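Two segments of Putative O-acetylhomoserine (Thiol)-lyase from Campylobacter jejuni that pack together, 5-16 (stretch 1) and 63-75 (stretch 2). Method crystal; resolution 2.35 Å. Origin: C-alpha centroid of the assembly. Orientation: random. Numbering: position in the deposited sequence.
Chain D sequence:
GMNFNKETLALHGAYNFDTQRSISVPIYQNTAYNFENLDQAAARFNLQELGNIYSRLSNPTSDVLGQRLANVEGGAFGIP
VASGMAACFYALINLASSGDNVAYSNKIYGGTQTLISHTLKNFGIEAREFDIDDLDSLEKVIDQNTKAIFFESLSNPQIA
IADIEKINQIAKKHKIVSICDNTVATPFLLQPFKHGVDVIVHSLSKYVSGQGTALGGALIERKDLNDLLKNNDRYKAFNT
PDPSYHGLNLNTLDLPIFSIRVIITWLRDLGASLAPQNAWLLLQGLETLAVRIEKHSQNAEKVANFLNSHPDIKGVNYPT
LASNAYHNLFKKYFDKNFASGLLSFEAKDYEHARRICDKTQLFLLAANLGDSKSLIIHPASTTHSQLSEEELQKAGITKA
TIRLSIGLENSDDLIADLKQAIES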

# COMPACT_ATOMS: atom_id res chain seq x y z
N ASN D 5 0.39 -28.55 -11.89
CA ASN D 5 -0.80 -28.01 -12.54
C ASN D 5 -0.89 -26.49 -12.41
O ASN D 5 -0.28 -25.87 -11.55
CB ASN D 5 -2.10 -28.60 -12.02
CG ASN D 5 -2.24 -30.09 -12.29
OD1 ASN D 5 -1.39 -30.97 -11.94
ND2 ASN D 5 -3.38 -30.41 -12.87
N LYS D 6 -1.67 -25.89 -13.29
CA LYS D 6 -1.84 -24.43 -13.31
C LYS D 6 -2.19 -23.82 -11.97
O LYS D 6 -1.67 -22.76 -11.63
CB LYS D 6 -2.92 -24.01 -14.34
CG LYS D 6 -2.53 -24.22 -15.79
CD LYS D 6 -3.67 -23.87 -16.74
CE LYS D 6 -3.26 -24.11 -18.19
NZ LYS D 6 -2.08 -23.37 -18.70
N GLU D 7 -3.09 -24.45 -11.25
CA GLU D 7 -3.49 -23.91 -9.97
C GLU D 7 -2.29 -23.79 -9.07
O GLU D 7 -2.16 -22.83 -8.34
CB GLU D 7 -4.52 -24.80 -9.23
CG GLU D 7 -5.85 -25.14 -9.91
CD GLU D 7 -5.78 -26.22 -10.99
OE1 GLU D 7 -6.88 -26.66 -11.39
OE2 GLU D 7 -4.68 -26.65 -11.42
N THR D 8 -1.41 -24.79 -9.15
CA THR D 8 -0.23 -24.83 -8.32
C THR D 8 0.79 -23.78 -8.72
O THR D 8 1.42 -23.15 -7.85
CB THR D 8 0.40 -26.23 -8.33
OG1 THR D 8 -0.55 -27.21 -7.87
CG2 THR D 8 1.64 -26.27 -7.43
N LEU D 9 0.93 -23.60 -10.03
CA LEU D 9 1.87 -22.60 -10.58
C LEU D 9 1.48 -21.16 -10.27
O LEU D 9 2.31 -20.27 -10.30
CB LEU D 9 2.00 -22.76 -12.08
CG LEU D 9 2.55 -24.08 -12.59
CD1 LEU D 9 2.43 -24.18 -14.12
CD2 LEU D 9 3.98 -24.24 -12.13
N ALA D 10 0.20 -20.92 -9.98
CA ALA D 10 -0.24 -19.57 -9.64
C ALA D 10 0.13 -19.24 -8.19
O ALA D 10 0.03 -18.09 -7.75
CB ALA D 10 -1.74 -19.44 -9.81
N LEU D 11 0.54 -20.26 -7.45
CA LEU D 11 0.90 -20.17 -6.01
C LEU D 11 2.37 -20.37 -5.64
O LEU D 11 2.83 -19.89 -4.60
CB LEU D 11 0.07 -21.23 -5.29
CG LEU D 11 -1.43 -20.97 -5.22
CD1 LEU D 11 -2.24 -22.19 -4.94
CD2 LEU D 11 -1.71 -19.89 -4.17
N HIS D 12 3.08 -21.12 -6.48
CA HIS D 12 4.48 -21.44 -6.29
C HIS D 12 5.26 -21.23 -7.56
O HIS D 12 4.79 -21.58 -8.64
CB HIS D 12 4.61 -22.92 -5.95
CG HIS D 12 3.91 -23.32 -4.69
ND1 HIS D 12 4.53 -23.30 -3.47
CD2 HIS D 12 2.65 -23.73 -4.47
CE1 HIS D 12 3.68 -23.71 -2.55
NE2 HIS D 12 2.53 -23.97 -3.13
N GLY D 13 6.46 -20.69 -7.45
CA GLY D 13 7.30 -20.44 -8.62
C GLY D 13 7.77 -18.99 -8.77
O GLY D 13 7.19 -18.05 -8.21
N ALA D 14 8.88 -18.83 -9.50
CA ALA D 14 9.48 -17.53 -9.76
C ALA D 14 9.77 -16.68 -8.52
O ALA D 14 9.91 -15.48 -8.65
CB ALA D 14 8.60 -16.75 -10.72
N TYR D 15 9.88 -17.30 -7.35
CA TYR D 15 10.17 -16.62 -6.09
C TYR D 15 10.83 -17.63 -5.13
O TYR D 15 10.16 -18.58 -4.77
CB TYR D 15 8.90 -16.00 -5.48
CG TYR D 15 9.11 -15.45 -4.07
CD1 TYR D 15 9.86 -14.29 -3.85
CD2 TYR D 15 8.48 -16.03 -2.96
CE1 TYR D 15 10.05 -13.79 -2.57
CE2 TYR D 15 8.65 -15.53 -1.68
CZ TYR D 15 9.42 -14.41 -1.49
OH TYR D 15 9.59 -13.92 -0.21
N ASN D 16 12.13 -17.42 -4.82
CA ASN D 16 13.10 -18.17 -3.95
C ASN D 16 13.14 -17.91 -2.52
O ASN D 16 13.74 -18.71 -1.85
CB ASN D 16 14.54 -17.74 -4.35
CG ASN D 16 15.63 -18.50 -3.67
OD1 ASN D 16 16.60 -17.92 -3.08
ND2 ASN D 16 15.50 -19.79 -3.72
N ASP D 63 8.36 -8.82 -11.31
CA ASP D 63 9.03 -9.91 -12.04
C ASP D 63 8.39 -11.26 -11.68
O ASP D 63 8.21 -12.11 -12.55
CB ASP D 63 10.53 -9.98 -11.75
CG ASP D 63 11.29 -8.79 -12.34
OD1 ASP D 63 10.71 -8.06 -13.18
OD2 ASP D 63 12.46 -8.62 -11.97
N VAL D 64 8.07 -11.44 -10.39
CA VAL D 64 7.45 -12.68 -9.95
C VAL D 64 6.11 -12.83 -10.69
O VAL D 64 5.78 -13.90 -11.21
CB VAL D 64 7.19 -12.72 -8.45
CG1 VAL D 64 6.46 -14.01 -8.09
CG2 VAL D 64 8.49 -12.61 -7.68
N LEU D 65 5.36 -11.73 -10.77
CA LEU D 65 4.07 -11.70 -11.45
C LEU D 65 4.21 -12.09 -12.91
O LEU D 65 3.47 -12.91 -13.44
CB LEU D 65 3.46 -10.30 -11.36
CG LEU D 65 2.10 -10.07 -12.04
CD1 LEU D 65 1.00 -11.03 -11.55
CD2 LEU D 65 1.66 -8.64 -11.84
N GLY D 66 5.18 -11.47 -13.57
CA GLY D 66 5.42 -11.74 -15.00
C GLY D 66 5.70 -13.19 -15.29
O GLY D 66 5.07 -13.80 -16.18
N GLN D 67 6.62 -13.77 -14.52
CA GLN D 67 6.99 -15.15 -14.74
C GLN D 67 5.85 -16.12 -14.40
O GLN D 67 5.62 -17.09 -15.12
CB GLN D 67 8.28 -15.49 -13.98
CG GLN D 67 8.87 -16.82 -14.41
CD GLN D 67 9.29 -16.80 -15.87
OE1 GLN D 67 10.08 -15.93 -16.31
NE2 GLN D 67 8.81 -17.77 -16.62
N ARG D 68 5.14 -15.87 -13.32
CA ARG D 68 4.03 -16.73 -12.99
C ARG D 68 2.95 -16.65 -14.05
O ARG D 68 2.36 -17.68 -14.39
CB ARG D 68 3.42 -16.47 -11.62
CG ARG D 68 4.30 -16.89 -10.46
CD ARG D 68 3.58 -16.71 -9.14
NE ARG D 68 4.45 -17.03 -8.02
CZ ARG D 68 4.14 -16.83 -6.75
NH1 ARG D 68 3.00 -16.26 -6.43
NH2 ARG D 68 5.00 -17.14 -5.80
N LEU D 69 2.64 -15.46 -14.53
CA LEU D 69 1.62 -15.34 -15.58
C LEU D 69 2.06 -16.14 -16.81
O LEU D 69 1.23 -16.77 -17.47
CB LEU D 69 1.36 -13.89 -15.97
CG LEU D 69 0.54 -13.02 -15.02
CD1 LEU D 69 0.71 -11.56 -15.35
CD2 LEU D 69 -0.91 -13.45 -15.09
N ALA D 70 3.36 -16.10 -17.10
CA ALA D 70 3.89 -16.87 -18.22
C ALA D 70 3.76 -18.37 -17.95
O ALA D 70 3.43 -19.15 -18.84
CB ALA D 70 5.36 -16.52 -18.48
N ASN D 71 4.05 -18.77 -16.73
CA ASN D 71 3.95 -20.16 -16.33
C ASN D 71 2.54 -20.70 -16.43
O ASN D 71 2.34 -21.78 -16.96
CB ASN D 71 4.50 -20.38 -14.92
CG ASN D 71 5.98 -20.11 -14.84
OD1 ASN D 71 6.61 -19.86 -15.84
ND2 ASN D 71 6.53 -20.13 -13.64
N VAL D 72 1.56 -19.94 -15.95
CA VAL D 72 0.17 -20.42 -16.04
C VAL D 72 -0.30 -20.50 -17.48
O VAL D 72 -1.10 -21.34 -17.80
CB VAL D 72 -0.85 -19.67 -15.15
CG1 VAL D 72 -0.43 -19.79 -13.70
CG2 VAL D 72 -0.98 -18.21 -15.52
N GLU D 73 0.18 -19.62 -18.35
CA GLU D 73 -0.21 -19.65 -19.78
C GLU D 73 0.56 -20.70 -20.58
O GLU D 73 0.15 -21.05 -21.68
CB GLU D 73 -0.04 -18.29 -20.45
CG GLU D 73 -1.07 -17.22 -20.16
CD GLU D 73 -2.43 -17.45 -20.82
OE1 GLU D 73 -3.27 -16.51 -20.79
OE2 GLU D 73 -2.67 -18.54 -21.39
N GLY D 74 1.65 -21.23 -20.02
CA GLY D 74 2.47 -22.21 -20.73
C GLY D 74 3.42 -21.48 -21.69
O GLY D 74 3.90 -22.04 -22.66
N GLY D 75 3.68 -20.20 -21.42
CA GLY D 75 4.56 -19.38 -22.25
C GLY D 75 5.96 -19.32 -21.68
O GLY D 75 6.27 -20.01 -20.73
O HOH W 1 4.62 -20.62 -11.25
O HOH W 2 0.65 -15.35 -7.94
O HOH W 3 7.02 -19.26 -4.70

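How do the two backbones run past each other? Stretch 2 is a helix through Glu73, and stretch 1 begins with a short helix that gives way to loop. They run antiparallel: Lys6 lies nearest Val72, Ala10 nearest Arg68 and Ala14 nearest Val64, so each step of four residues along one chain matches a step back along the other. Together they bury 614 Å².

What fills the hollow near the end of the long helix? Val72 is the bump. Val72 CG1 packs against Leu9 and Ala10, 4.2 Å from Leu9 CB and 4.1 Å from Ala10 CB; the small alanine can sit close although its CA-to-CB bond points away overall. Leu9 reaches alongside, its CD1 3.7 Å from Asn71 O. Lys6 starts sideways, but its chain, extended through chi2 and chi3 and turned at chi4, brings NZ to Val72 O at 2.4 Å, a very short hydrogen bond to a carbonyl near the helix's C-terminal end.

Why does Arg68 cover so much of the middle? Its long side chain points toward stretch 1 and lies along the loop, with Leu11 O and His12 CA over one face of the guanidinium. Gly13 O meets the edge, where N-H groups point: Arg68 NE donates to Gly13 O at 2.9 Å, nearly straight, while Arg68 NH2 adds a weak bond to the same oxygen at 3.4 Å. One water bridges Arg68 NH1 and Ala10 O; another joins Asn71 ND2 to Leu9 O and His12 O, tying the helix side chain to these two carbonyls.

How does the far end close? Ala14 is a small knob, its CB 3.5 Å from Gln67 CB and 4.4 Å from Val64 CG1. Val64 CG2 packs 4.1 Å from Tyr15 CB, an apolar contact at the base of a side chain whose end leads away.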